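Probable endonuclease 4 (Thermotoga maritima, PDB 4HNO) probably cleaves phosphodiester bonds at apurinic or apyrimidinic sites in damaged DNA, using a cluster of metal ions, as an early step of base excision repair. Local coordinates at residues Leu145-Ser150 with Ala177-Thr182; Glu212-Ile217 with Gln256-Ile261; Gly114-Thr119 with Gly154-Lys159; Arg127-Leu132 with Lys164-Leu169. All coordinates share one frame; numbering follows the deposited sequence. Where two conformers were deposited one is given.

The four contacts lie in one TIM-barrel chain. Contacts 1 and 2 belong to the barrel sheet, their centres about 6 and 9 Å from that of the chain; contacts 3 and 4 lie farther out, each about 17 Å away. Contact 1 joins two parallel strands whose carboxylates bind manganese and zinc. Contact 2 continues the same sheet: Ile178 N lies 2.9 Å from Arg213 O, a probable hydrogen bond. Contact 3, beside the end of strand 143-147, touches contact 1 where Asn155 ND2 lies 2.9 Å from Ser150 O, a probable hydrogen bond. Contact 4 packs the helices outside these strands, Ile166 CG2 reaching Leu146 CD1 at 3.9 Å. Contacts 3 and 4 meet through Ile156 and Ile128.

Contact 1 of 4, residues Leu145-Ser150 with Ala177-Thr182; sequences LLENVS and AITYDT. With MN (manganese (II) ion), chain E; ZN (zinc ion), chain B.
Glu147 and Asp181 meet at a manganese ion, which Glu147 OE1 binds at 2.1 Å and Asp181 OD1 at 2.0 Å. With CG anti to the backbone N (chi1 -176°) and the chain extended, Glu147 also binds zinc through OE2 at 2.0 Å, bridging the metals; Asn110 ND2 bonds to OE2. The shared manganese would offset the repulsion between Glu147 OE1 and Asp181 OD1, 3.0 Å apart. The whole contact is buried; the strand end is tightly packed, Leu145 CD2 pressing on the small Ala177 CB at 3.5 Å and Leu146 N bonding to Ala177 O, while the metal end holds a water shared by both ions. Just past Glu147, Asn148 pairs its amide with the Asp181 backbone: OD1 accepts from Asp181 N at 2.8 Å, and ND2 donates to Asp181 O at 3.2 Å. Asp181 N-caps the following helix, at His184. His72 and His112 complete the zinc site, His218 and Glu263 the manganese site. Metal ligands at the C-terminal ends of parallel strands typify a TIM-barrel active site.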
loop_
_atom_site.group_PDB
_atom_site.type_symbol
_atom_site.label_atom_id
_atom_site.label_comp_id
_atom_site.label_asym_id
_atom_site.label_seq_id
_atom_site.Cartn_x
_atom_site.Cartn_y
_atom_site.Cartn_z
ATOM N N LEU A 145 -3.597 -5.501 -4.175
ATOM C CA LEU A 145 -2.947 -5.643 -2.874
ATOM C C LEU A 145 -3.938 -5.212 -1.802
ATOM O O LEU A 145 -4.506 -4.126 -1.882
ATOM C CB LEU A 145 -1.689 -4.786 -2.783
ATOM C CG LEU A 145 -0.668 -5.037 -3.887
ATOM C CD1 LEU A 145 0.544 -4.133 -3.713
ATOM C CD2 LEU A 145 -0.251 -6.495 -3.921
ATOM N N LEU A 146 -4.124 -6.065 -0.799
ATOM C CA LEU A 146 -4.903 -5.713 0.374
ATOM C C LEU A 146 -3.949 -5.152 1.414
ATOM O O LEU A 146 -2.983 -5.821 1.793
ATOM C CB LEU A 146 -5.607 -6.925 0.956
ATOM C CG LEU A 146 -6.487 -7.712 0.011
ATOM C CD1 LEU A 146 -7.066 -8.924 0.722
ATOM C CD2 LEU A 146 -7.586 -6.849 -0.584
ATOM N N GLU A 147 -4.226 -3.936 1.870
ATOM C CA GLU A 147 -3.422 -3.258 2.873
ATOM C C GLU A 147 -4.075 -3.390 4.239
ATOM O O GLU A 147 -5.277 -3.208 4.379
ATOM C CB GLU A 147 -3.303 -1.793 2.492
ATOM C CG GLU A 147 -2.401 -1.009 3.414
ATOM C CD GLU A 147 -2.439 0.474 3.216
ATOM O OE1 GLU A 147 -2.011 1.198 4.143
ATOM O OE2 GLU A 147 -2.855 0.931 2.125
ATOM N N ASN A 148 -3.268 -3.672 5.260
ATOM C CA ASN A 148 -3.803 -3.595 6.616
ATOM C C ASN A 148 -4.076 -2.148 7.008
ATOM O O ASN A 148 -3.400 -1.216 6.547
ATOM C CB ASN A 148 -2.880 -4.260 7.631
ATOM C CG ASN A 148 -1.554 -3.552 7.741
ATOM O OD1 ASN A 148 -0.846 -3.439 6.746
ATOM N ND2 ASN A 148 -1.190 -3.098 8.937
ATOM N N VAL A 149 -5.072 -1.976 7.874
ATOM C CA VAL A 149 -5.605 -0.686 8.249
ATOM C C VAL A 149 -5.680 -0.599 9.775
ATOM O O VAL A 149 -5.380 -1.541 10.500
ATOM C CB VAL A 149 -6.973 -0.427 7.589
ATOM C CG1 VAL A 149 -6.808 -0.339 6.076
ATOM C CG2 VAL A 149 -7.990 -1.480 7.984
ATOM N N SER A 150 -6.106 0.555 10.253
ATOM C CA SER A 150 -6.297 0.759 11.682
ATOM C C SER A 150 -7.717 0.372 12.094
ATOM O O SER A 150 -8.642 0.328 11.273
ATOM C CB SER A 150 -6.003 2.207 12.033
ATOM O OG SER A 150 -4.716 2.563 11.589
ATOM N N ALA A 177 -2.664 -9.964 -3.324
ATOM C CA ALA A 177 -1.478 -10.043 -2.483
ATOM C C ALA A 177 -1.606 -8.974 -1.391
ATOM O O ALA A 177 -2.717 -8.489 -1.163
ATOM C CB ALA A 177 -0.197 -9.991 -3.314
ATOM N N ILE A 178 -0.523 -8.660 -0.694
ATOM C CA ILE A 178 -0.599 -7.934 0.556
ATOM C C ILE A 178 0.382 -6.768 0.582
ATOM O O ILE A 178 1.524 -6.866 0.121
ATOM C CB ILE A 178 -0.299 -8.924 1.725
ATOM C CG1 ILE A 178 -1.253 -10.124 1.724
ATOM C CG2 ILE A 178 -0.253 -8.231 3.080
ATOM C CD1 ILE A 178 -2.682 -9.773 1.988
ATOM N N THR A 179 -0.073 -5.682 1.206
ATOM C CA THR A 179 0.757 -4.549 1.608
ATOM C C THR A 179 0.701 -4.437 3.125
ATOM O O THR A 179 -0.383 -4.467 3.702
ATOM C CB THR A 179 0.232 -3.260 1.006
ATOM O OG1 THR A 179 0.379 -3.359 -0.412
ATOM C CG2 THR A 179 0.956 -2.023 1.530
ATOM N N TYR A 180 1.870 -4.271 3.739
ATOM C CA TYR A 180 1.925 -4.057 5.180
ATOM C C TYR A 180 2.272 -2.600 5.463
ATOM O O TYR A 180 3.338 -2.120 5.060
ATOM C CB TYR A 180 2.981 -4.969 5.842
ATOM C CG TYR A 180 2.967 -4.765 7.330
ATOM C CD1 TYR A 180 1.925 -5.264 8.097
ATOM C CD2 TYR A 180 3.951 -4.024 7.978
ATOM C CE1 TYR A 180 1.849 -5.039 9.451
ATOM C CE2 TYR A 180 3.898 -3.816 9.354
ATOM C CZ TYR A 180 2.828 -4.316 10.074
ATOM O OH TYR A 180 2.721 -4.111 11.426
ATOM N N ASP A 181 1.366 -1.891 6.140
ATOM C CA ASP A 181 1.574 -0.511 6.546
ATOM C C ASP A 181 2.004 -0.505 8.020
ATOM O O ASP A 181 1.284 -0.991 8.899
ATOM C CB ASP A 181 0.290 0.294 6.325
ATOM C CG ASP A 181 0.436 1.768 6.634
ATOM O OD1 ASP A 181 0.077 2.610 5.767
ATOM O OD2 ASP A 181 0.920 2.104 7.741
ATOM N N THR A 182 3.205 -0.001 8.265
ATOM C CA THR A 182 3.772 -0.053 9.605
ATOM C C THR A 182 3.003 0.791 10.617
ATOM O O THR A 182 2.989 0.439 11.797
ATOM C CB THR A 182 5.253 0.353 9.590
ATOM O OG1 THR A 182 5.424 1.665 9.085
ATOM C CG2 THR A 182 6.082 -0.587 8.752
HETATM MN MN MN E . -0.703 2.883 3.892
HETATM ZN ZN ZN B . -3.471 2.855 2.117
HETATM O O HOH W 1 -2.172 3.882 3.086
#

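Contact 2 of 4, residues Glu212-Ile217 with Gln256-Ile261; sequences ERLKMI and QEVPWI
Ile217 is bonded by its backbone to both neighbours of Trp260. Its N donates to Pro259 O at 2.9 Å and its O accepts from Ile261 N at 2.8 Å. This is the parallel bridge pattern between strands 214-222 and 260-262, and Pro259, which lacks an N-H, can still serve it as an acceptor.

The apolar contacts centre on Val258. Its CG1, anti to the backbone N (chi1 179°), comes within 3.5 Å of Met216 N and also meets Ile217 CG1, while CG2 packs on Leu214 CD2 at 4.0 Å. The two methyls of valine thus reach three residues of the other strand. Ile217 and Trp260 lie side by side, pointing the same way, and the CD1 methyl of Ile217 reaches Trp260 NE1 at 3.9 Å; the indole N-H itself is bonded to Ile255 O. Elsewhere the flexible thioether of Met216, extended as far as the sulfur (chi2 163°), brings SD to 3.6 Å from Ile261 CG1.

The ionic network of this contact lies within segment 212-217. Arg213 grips Glu212 side-on, NE to OE1 and NH2 to OE2, and Lys215 NZ meets OE2 at 2.8 Å from above the carboxylate plane. Two cations would be expected to favour the ionised form of Glu212. The chemistry therefore divides cleanly: backbone bonds and hydrocarbon join the buried strands, while the ionic network ties the 3-10 residues Glu212 and Arg213 to Lys215 in the strand that follows.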
loop_
_atom_site.group_PDB
_atom_site.type_symbol
_atom_site.label_atom_id
_atom_site.label_comp_id
_atom_site.label_asym_id
_atom_site.label_seq_id
_atom_site.Cartn_x
_atom_site.Cartn_y
_atom_site.Cartn_z
ATOM N N GLU A 212 5.981 -14.615 -0.220
ATOM C CA GLU A 212 5.963 -14.135 -1.594
ATOM C C GLU A 212 4.818 -13.139 -1.831
ATOM O O GLU A 212 4.902 -12.310 -2.743
ATOM C CB GLU A 212 5.861 -15.314 -2.570
ATOM C CG GLU A 212 5.811 -14.919 -4.029
ATOM C CD GLU A 212 4.436 -14.534 -4.490
ATOM O OE1 GLU A 212 3.458 -14.906 -3.811
ATOM O OE2 GLU A 212 4.317 -13.894 -5.567
ATOM N N ARG A 213 3.750 -13.221 -1.038
ATOM C CA ARG A 213 2.611 -12.328 -1.212
ATOM C C ARG A 213 2.810 -10.943 -0.618
ATOM O O ARG A 213 1.963 -10.069 -0.849
ATOM C CB ARG A 213 1.337 -12.965 -0.655
ATOM C CG ARG A 213 0.831 -14.194 -1.411
ATOM C CD ARG A 213 0.129 -13.840 -2.707
ATOM N NE ARG A 213 1.029 -13.593 -3.804
ATOM C CZ ARG A 213 0.625 -13.317 -5.040
ATOM N NH1 ARG A 213 -0.653 -13.070 -5.296
ATOM N NH2 ARG A 213 1.524 -13.255 -6.029
ATOM N N LEU A 214 3.874 -10.711 0.138
ATOM C CA LEU A 214 4.131 -9.383 0.662
ATOM C C LEU A 214 4.832 -8.567 -0.416
ATOM O O LEU A 214 6.024 -8.744 -0.675
ATOM C CB LEU A 214 4.979 -9.454 1.941
ATOM C CG LEU A 214 5.324 -8.100 2.546
ATOM C CD1 LEU A 214 4.078 -7.329 2.961
ATOM C CD2 LEU A 214 6.274 -8.287 3.725
ATOM N N LYS A 215 4.081 -7.682 -1.071
ATOM C CA LYS A 215 4.584 -6.965 -2.237
ATOM C C LYS A 215 5.046 -5.546 -1.970
ATOM O O LYS A 215 5.814 -4.990 -2.751
ATOM C CB LYS A 215 3.519 -6.933 -3.337
ATOM C CG LYS A 215 3.121 -8.296 -3.873
ATOM C CD LYS A 215 4.272 -9.046 -4.503
ATOM C CE LYS A 215 3.799 -10.374 -5.037
ATOM N NZ LYS A 215 4.921 -11.183 -5.583
ATOM N N MET A 216 4.581 -4.950 -0.879
ATOM C CA MET A 216 4.896 -3.566 -0.566
ATOM C C MET A 216 4.804 -3.395 0.942
ATOM O O MET A 216 3.935 -3.990 1.583
ATOM C CB MET A 216 3.921 -2.617 -1.264
ATOM C CG MET A 216 4.074 -1.147 -0.866
ATOM S SD MET A 216 3.284 0.037 -1.987
ATOM C CE MET A 216 1.642 -0.664 -2.207
ATOM N N ILE A 217 5.677 -2.552 1.476
ATOM C CA ILE A 217 5.555 -2.033 2.835
ATOM C C ILE A 217 5.315 -0.541 2.719
ATOM O O ILE A 217 6.032 0.161 2.004
ATOM C CB ILE A 217 6.822 -2.339 3.642
ATOM C CG1 ILE A 217 6.897 -3.841 3.913
ATOM C CG2 ILE A 217 6.851 -1.534 4.953
ATOM C CD1 ILE A 217 8.257 -4.316 4.359
ATOM N N GLN A 256 13.916 -6.126 4.097
ATOM C CA GLN A 256 14.723 -5.443 3.085
ATOM C C GLN A 256 14.380 -5.874 1.658
ATOM O O GLN A 256 14.633 -5.129 0.713
ATOM C CB GLN A 256 16.217 -5.695 3.314
ATOM C CG GLN A 256 16.739 -5.094 4.603
ATOM C CD GLN A 256 18.200 -5.429 4.813
ATOM O OE1 GLN A 256 18.917 -5.722 3.863
ATOM N NE2 GLN A 256 18.646 -5.394 6.059
ATOM N N GLU A 257 13.860 -7.081 1.486
ATOM C CA GLU A 257 13.549 -7.567 0.155
ATOM C C GLU A 257 12.342 -6.898 -0.493
ATOM O O GLU A 257 12.149 -7.017 -1.697
ATOM C CB GLU A 257 13.364 -9.083 0.184
ATOM C CG GLU A 257 14.677 -9.850 0.281
ATOM C CD GLU A 257 15.572 -9.690 -0.947
ATOM O OE1 GLU A 257 15.896 -8.542 -1.318
ATOM O OE2 GLU A 257 15.956 -10.717 -1.541
ATOM N N VAL A 258 11.550 -6.193 0.292
ATOM C CA VAL A 258 10.289 -5.653 -0.173
ATOM C C VAL A 258 10.413 -4.139 -0.326
ATOM O O VAL A 258 11.029 -3.496 0.524
ATOM C CB VAL A 258 9.187 -5.995 0.855
ATOM C CG1 VAL A 258 7.848 -5.425 0.418
ATOM C CG2 VAL A 258 9.093 -7.498 1.043
ATOM N N PRO A 259 9.809 -3.542 -1.368
ATOM C CA PRO A 259 9.841 -2.080 -1.444
ATOM C C PRO A 259 9.204 -1.374 -0.245
ATOM O O PRO A 259 8.150 -1.779 0.226
ATOM C CB PRO A 259 9.068 -1.758 -2.737
ATOM C CG PRO A 259 9.217 -2.988 -3.565
ATOM C CD PRO A 259 9.181 -4.130 -2.563
ATOM N N TRP A 260 9.873 -0.323 0.212
ATOM C CA TRP A 260 9.433 0.538 1.314
ATOM C C TRP A 260 8.943 1.843 0.713
ATOM O O TRP A 260 9.718 2.580 0.110
ATOM C CB TRP A 260 10.598 0.834 2.271
ATOM C CG TRP A 260 11.220 -0.373 2.880
ATOM C CD1 TRP A 260 10.748 -1.648 2.867
ATOM C CD2 TRP A 260 12.479 -0.415 3.583
ATOM N NE1 TRP A 260 11.628 -2.477 3.517
ATOM C CE2 TRP A 260 12.698 -1.742 3.962
ATOM C CE3 TRP A 260 13.438 0.549 3.912
ATOM C CZ2 TRP A 260 13.851 -2.151 4.637
ATOM C CZ3 TRP A 260 14.576 0.145 4.595
ATOM C CH2 TRP A 260 14.766 -1.190 4.949
ATOM N N ILE A 261 7.656 2.123 0.889
ATOM C CA ILE A 261 7.025 3.287 0.303
ATOM C C ILE A 261 6.543 4.202 1.432
ATOM O O ILE A 261 5.677 3.846 2.221
ATOM C CB ILE A 261 5.831 2.882 -0.583
ATOM C CG1 ILE A 261 6.292 2.044 -1.776
ATOM C CG2 ILE A 261 5.037 4.110 -1.009
ATOM C CD1 ILE A 261 7.201 2.758 -2.750
#

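Contact 3 of 4, residues Gly114-Thr119 with Gly154-Lys159; sequences GSHLGT and GNIGYK
His116 holds its CG between the backbone N and the carbonyl carbon (chi1 55°), which sets CG on the Gly154 side; with chi2 69° the ring turns its face to Gly154. Ser115, in one of its two conformers, has OG anti to the backbone N, beside the same glycine. Gly154 O lies over one face of the His116 ring, offset toward the rim, and Gly154 CA makes a CH-pi contact, 3.9 Å from the ring centroid. Glycine suits this place because a CB would clash with Leu117 N.

At the ring edge, Ile156 CG1 comes within 3.6 Å of His116 CD2, the two side chains crossing at about a right angle. Two backbone bonds join the segments: Ile156 N to Gly114 O at 2.8 Å, and His116 N to Gly154 O at 3.0 Å.

In that same conformer Ser115 OG accepts from Leu117 N, an ST turn overlapping the type I' turn from His116 to Thr119, and a water joins OG to Gly154 N. His116 ND1 accepts from Gly118 N at 2.9 Å, the donor tilted 20° out of the ring plane. On its other nitrogen, NE2, a water links the ring to Asn155 O. Thr119 OG1 donates to His116 O and also meets Arg127. The chemistry implies a loop pair joined by two backbone bonds and by one imidazole used through its face, its edge and both nitrogens, with water completing the polar links.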
loop_
_atom_site.group_PDB
_atom_site.type_symbol
_atom_site.label_atom_id
_atom_site.label_comp_id
_atom_site.label_asym_id
_atom_site.label_seq_id
_atom_site.Cartn_x
_atom_site.Cartn_y
_atom_site.Cartn_z
ATOM N N GLY A 114 -12.080 -2.181 3.264
ATOM C CA GLY A 114 -13.356 -1.518 3.384
ATOM C C GLY A 114 -13.808 -1.409 4.830
ATOM O O GLY A 114 -13.159 -1.895 5.759
ATOM N N SER A 115 -14.948 -0.747 4.996
ATOM C CA SER A 115 -15.603 -0.628 6.292
ATOM C C SER A 115 -17.046 -1.095 6.175
ATOM O O SER A 115 -17.773 -0.661 5.280
ATOM C CB SER A 115 -15.601 0.792 6.788
ATOM O OG SER A 115 -16.501 0.886 7.902
ATOM N N HIS A 116 -17.470 -1.958 7.110
ATOM C CA HIS A 116 -18.839 -2.444 7.145
ATOM C C HIS A 116 -19.797 -1.528 7.869
ATOM O O HIS A 116 -20.995 -1.801 7.960
ATOM C CB HIS A 116 -18.913 -3.843 7.740
ATOM C CG HIS A 116 -18.305 -3.950 9.093
ATOM N ND1 HIS A 116 -18.848 -3.355 10.205
ATOM C CD2 HIS A 116 -17.168 -4.560 9.494
ATOM C CE1 HIS A 116 -18.066 -3.611 11.239
ATOM N NE2 HIS A 116 -17.037 -4.333 10.832
ATOM N N LEU A 117 -19.274 -0.428 8.401
ATOM C CA LEU A 117 -20.093 0.583 9.092
ATOM C C LEU A 117 -20.956 0.022 10.245
ATOM O O LEU A 117 -22.038 0.542 10.559
ATOM C CB LEU A 117 -20.967 1.340 8.085
ATOM C CG LEU A 117 -20.228 2.371 7.220
ATOM C CD1 LEU A 117 -19.340 1.690 6.188
ATOM C CD2 LEU A 117 -21.187 3.336 6.526
ATOM N N GLY A 118 -20.447 -1.024 10.888
ATOM C CA GLY A 118 -21.108 -1.645 12.028
ATOM C C GLY A 118 -22.154 -2.704 11.699
ATOM O O GLY A 118 -22.986 -3.029 12.531
ATOM N N THR A 119 -22.104 -3.255 10.490
ATOM C CA THR A 119 -23.060 -4.263 10.038
ATOM C C THR A 119 -22.475 -5.674 9.981
ATOM O O THR A 119 -23.119 -6.594 9.470
ATOM C CB THR A 119 -23.640 -3.922 8.657
ATOM O OG1 THR A 119 -22.608 -3.974 7.666
ATOM C CG2 THR A 119 -24.305 -2.553 8.666
ATOM N N GLY A 154 -15.872 0.735 11.395
ATOM C CA GLY A 154 -16.145 -0.569 10.914
ATOM C C GLY A 154 -15.059 -1.059 9.992
ATOM O O GLY A 154 -15.340 -1.958 9.224
ATOM N N ASN A 155 -13.824 -0.550 10.081
ATOM C CA ASN A 155 -12.776 -1.033 9.195
ATOM C C ASN A 155 -12.572 -2.530 9.345
ATOM O O ASN A 155 -12.556 -3.087 10.452
ATOM C CB ASN A 155 -11.447 -0.377 9.507
ATOM C CG ASN A 155 -11.318 1.000 8.952
ATOM O OD1 ASN A 155 -12.205 1.504 8.258
ATOM N ND2 ASN A 155 -10.189 1.630 9.253
ATOM N N ILE A 156 -12.359 -3.149 8.190
ATOM C CA ILE A 156 -11.900 -4.526 8.064
ATOM C C ILE A 156 -10.458 -4.491 7.593
ATOM O O ILE A 156 -10.123 -3.749 6.671
ATOM C CB ILE A 156 -12.784 -5.294 7.073
ATOM C CG1 ILE A 156 -14.216 -5.362 7.594
ATOM C CG2 ILE A 156 -12.219 -6.672 6.800
ATOM C CD1 ILE A 156 -15.223 -5.865 6.565
ATOM N N GLY A 157 -9.619 -5.302 8.227
ATOM C CA GLY A 157 -8.230 -5.426 7.842
ATOM C C GLY A 157 -7.235 -4.907 8.852
ATOM O O GLY A 157 -6.073 -4.711 8.494
ATOM N N TYR A 158 -7.640 -4.708 10.108
ATOM C CA TYR A 158 -6.693 -4.282 11.130
ATOM C C TYR A 158 -5.885 -5.460 11.682
ATOM O O TYR A 158 -4.810 -5.256 12.246
ATOM C CB TYR A 158 -7.379 -3.454 12.226
ATOM C CG TYR A 158 -8.508 -4.166 12.936
ATOM C CD1 TYR A 158 -8.312 -4.901 14.090
ATOM C CD2 TYR A 158 -9.810 -4.101 12.425
ATOM C CE1 TYR A 158 -9.397 -5.567 14.713
ATOM C CE2 TYR A 158 -10.875 -4.753 13.035
ATOM C CZ TYR A 158 -10.653 -5.492 14.153
ATOM O OH TYR A 158 -11.693 -6.132 14.763
ATOM N N LYS A 159 -6.400 -6.681 11.522
ATOM C CA LYS A 159 -5.621 -7.889 11.771
ATOM C C LYS A 159 -5.349 -8.559 10.443
ATOM O O LYS A 159 -6.226 -8.658 9.578
ATOM C CB LYS A 159 -6.366 -8.857 12.684
ATOM C CG LYS A 159 -6.640 -8.314 14.078
ATOM C CD LYS A 159 -5.364 -7.948 14.824
ATOM C CE LYS A 159 -5.665 -7.569 16.263
ATOM N NZ LYS A 159 -6.681 -6.490 16.380
HETATM O O HOH W 2 -10.174 -1.266 5.196
HETATM O O HOH W 3 -15.999 2.715 9.649
HETATM O O HOH W 4 -14.371 -5.365 11.124
#

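Contact 4 of 4, residues Arg127-Leu132 with Lys164-Leu169; sequences RIVRGL and KKIRDL
Val129 and Ile166 sit where the two helices come nearest, their CA atoms 5.9 Å apart. Val129 CG2 lies over the helix backbone at Ile166 O, 3.6 Å away, and touches Leu169 CB at 3.7 Å; CG1, anti to the backbone N (chi1 170°), reaches Leu169 O. A short branched side chain suits this close approach, since both methyls can lie against the neighbouring helix. Val129 and Leu169 cross at about a right angle.

Ile166 offers its CG2 methyl to two residues one helical turn apart: Leu132 CD1 at 3.7 Å and Ile128 CG2 at 3.9 Å. Its CD1 branch extends to meet Ile128 CD1 at 4.0 Å. The contact is van der Waals packing, with methyls also resting on backbone carbonyls.

Around this first shell, Pro113 and Ile156 touch both isoleucines, and Ile111 covers Leu132, so the strands position the helical side chains from the inner side. Farther out, Arg167 bonds to the backbone at Arg173 and Val176, and Lys164 and Lys165 form salt bridges with Glu161. The axes of the two segments approach to 9.2 Å and cross at -41°, both running in the same general direction, as expected of neighbouring helices in the outer layer of a TIM barrel.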
loop_
_atom_site.group_PDB
_atom_site.type_symbol
_atom_site.label_atom_id
_atom_site.label_comp_id
_atom_site.label_asym_id
_atom_site.label_seq_id
_atom_site.Cartn_x
_atom_site.Cartn_y
_atom_site.Cartn_z
ATOM N N ARG A 127 -18.943 -9.239 1.269
ATOM C CA ARG A 127 -19.166 -8.189 0.277
ATOM C C ARG A 127 -17.859 -7.811 -0.412
ATOM O O ARG A 127 -17.854 -7.549 -1.619
ATOM C CB ARG A 127 -19.832 -6.952 0.892
ATOM C CG ARG A 127 -21.302 -7.168 1.237
ATOM C CD ARG A 127 -22.017 -5.886 1.614
ATOM N NE ARG A 127 -21.520 -5.283 2.831
ATOM C CZ ARG A 127 -21.996 -5.522 4.049
ATOM N NH1 ARG A 127 -21.474 -4.873 5.080
ATOM N NH2 ARG A 127 -22.989 -6.401 4.250
ATOM N N ILE A 128 -16.767 -7.760 0.340
ATOM C CA ILE A 128 -15.465 -7.446 -0.252
ATOM C C ILE A 128 -15.094 -8.540 -1.255
ATOM O O ILE A 128 -14.657 -8.258 -2.370
ATOM C CB ILE A 128 -14.389 -7.299 0.809
ATOM C CG1 ILE A 128 -14.657 -6.095 1.703
ATOM C CG2 ILE A 128 -13.012 -7.166 0.136
ATOM C CD1 ILE A 128 -13.845 -6.124 2.983
ATOM N N VAL A 129 -15.246 -9.798 -0.863
ATOM C CA VAL A 129 -14.954 -10.912 -1.745
ATOM C C VAL A 129 -15.792 -10.836 -3.011
ATOM O O VAL A 129 -15.283 -11.005 -4.125
ATOM C CB VAL A 129 -15.180 -12.245 -1.014
ATOM C CG1 VAL A 129 -15.123 -13.417 -1.961
ATOM C CG2 VAL A 129 -14.145 -12.404 0.116
ATOM N N ARG A 130 -17.087 -10.578 -2.853
ATOM C CA ARG A 130 -17.967 -10.495 -4.010
ATOM C C ARG A 130 -17.488 -9.385 -4.952
ATOM O O ARG A 130 -17.485 -9.540 -6.165
ATOM C CB ARG A 130 -19.412 -10.261 -3.539
ATOM C CG ARG A 130 -20.445 -10.314 -4.631
ATOM C CD ARG A 130 -21.852 -10.128 -4.092
ATOM N NE ARG A 130 -22.816 -10.354 -5.159
ATOM C CZ ARG A 130 -24.124 -10.477 -5.001
ATOM N NH1 ARG A 130 -24.669 -10.386 -3.798
ATOM N NH2 ARG A 130 -24.895 -10.687 -6.062
ATOM N N GLY A 131 -17.118 -8.250 -4.378
ATOM C CA GLY A 131 -16.638 -7.133 -5.171
ATOM C C GLY A 131 -15.321 -7.421 -5.872
ATOM O O GLY A 131 -15.169 -7.116 -7.065
ATOM N N LEU A 132 -14.379 -8.006 -5.141
ATOM C CA LEU A 132 -13.120 -8.392 -5.753
ATOM C C LEU A 132 -13.328 -9.402 -6.866
ATOM O O LEU A 132 -12.667 -9.325 -7.895
ATOM C CB LEU A 132 -12.156 -8.940 -4.713
ATOM C CG LEU A 132 -11.606 -7.918 -3.729
ATOM C CD1 LEU A 132 -10.785 -8.620 -2.659
ATOM C CD2 LEU A 132 -10.786 -6.849 -4.435
ATOM N N LYS A 164 -6.427 -12.436 5.217
ATOM C CA LYS A 164 -6.381 -13.830 4.809
ATOM C C LYS A 164 -7.787 -14.368 4.552
ATOM O O LYS A 164 -8.015 -15.095 3.583
ATOM C CB LYS A 164 -5.664 -14.658 5.893
ATOM C CG LYS A 164 -5.648 -16.145 5.660
ATOM C CD LYS A 164 -6.871 -16.916 6.142
ATOM C CE LYS A 164 -7.168 -16.731 7.588
ATOM N NZ LYS A 164 -8.087 -17.810 8.066
ATOM N N LYS A 165 -8.744 -14.020 5.400
ATOM C CA LYS A 165 -10.102 -14.508 5.208
ATOM C C LYS A 165 -10.642 -14.040 3.857
ATOM O O LYS A 165 -11.301 -14.799 3.155
ATOM C CB LYS A 165 -11.013 -14.062 6.342
ATOM C CG LYS A 165 -10.822 -14.821 7.638
ATOM C CD LYS A 165 -11.796 -14.337 8.712
ATOM C CE LYS A 165 -11.885 -15.267 9.883
ATOM N NZ LYS A 165 -10.700 -15.183 10.769
ATOM N N ILE A 166 -10.387 -12.783 3.517
ATOM C CA ILE A 166 -10.794 -12.253 2.223
ATOM C C ILE A 166 -10.080 -12.994 1.101
ATOM O O ILE A 166 -10.713 -13.529 0.183
ATOM C CB ILE A 166 -10.489 -10.734 2.136
ATOM C CG1 ILE A 166 -11.311 -9.946 3.134
ATOM C CG2 ILE A 166 -10.733 -10.233 0.709
ATOM C CD1 ILE A 166 -10.749 -8.560 3.419
ATOM N N ARG A 167 -8.754 -12.997 1.151
ATOM C CA ARG A 167 -7.986 -13.522 0.050
ATOM C C ARG A 167 -8.354 -14.972 -0.237
ATOM O O ARG A 167 -8.484 -15.385 -1.396
ATOM C CB ARG A 167 -6.493 -13.406 0.347
ATOM C CG ARG A 167 -5.648 -14.045 -0.733
ATOM C CD ARG A 167 -4.159 -13.720 -0.606
ATOM N NE ARG A 167 -3.499 -14.300 -1.737
ATOM C CZ ARG A 167 -3.085 -15.542 -1.816
ATOM N NH1 ARG A 167 -3.077 -16.312 -0.753
ATOM N NH2 ARG A 167 -2.628 -15.983 -2.978
ATOM N N ASP A 168 -8.517 -15.766 0.816
ATOM C CA ASP A 168 -8.710 -17.189 0.631
ATOM C C ASP A 168 -10.072 -17.517 -0.005
ATOM O O ASP A 168 -10.248 -18.606 -0.536
ATOM C CB ASP A 168 -8.508 -17.928 1.946
ATOM C CG ASP A 168 -7.038 -18.034 2.348
ATOM O OD1 ASP A 168 -6.159 -17.593 1.570
ATOM O OD2 ASP A 168 -6.777 -18.564 3.445
ATOM N N LEU A 169 -11.003 -16.570 0.002
ATOM C CA LEU A 169 -12.306 -16.768 -0.615
ATOM C C LEU A 169 -12.391 -16.264 -2.053
ATOM O O LEU A 169 -13.342 -16.607 -2.737
ATOM C CB LEU A 169 -13.396 -16.077 0.213
ATOM C CG LEU A 169 -13.747 -16.768 1.532
ATOM C CD1 LEU A 169 -14.525 -15.817 2.423
ATOM C CD2 LEU A 169 -14.554 -18.034 1.268
#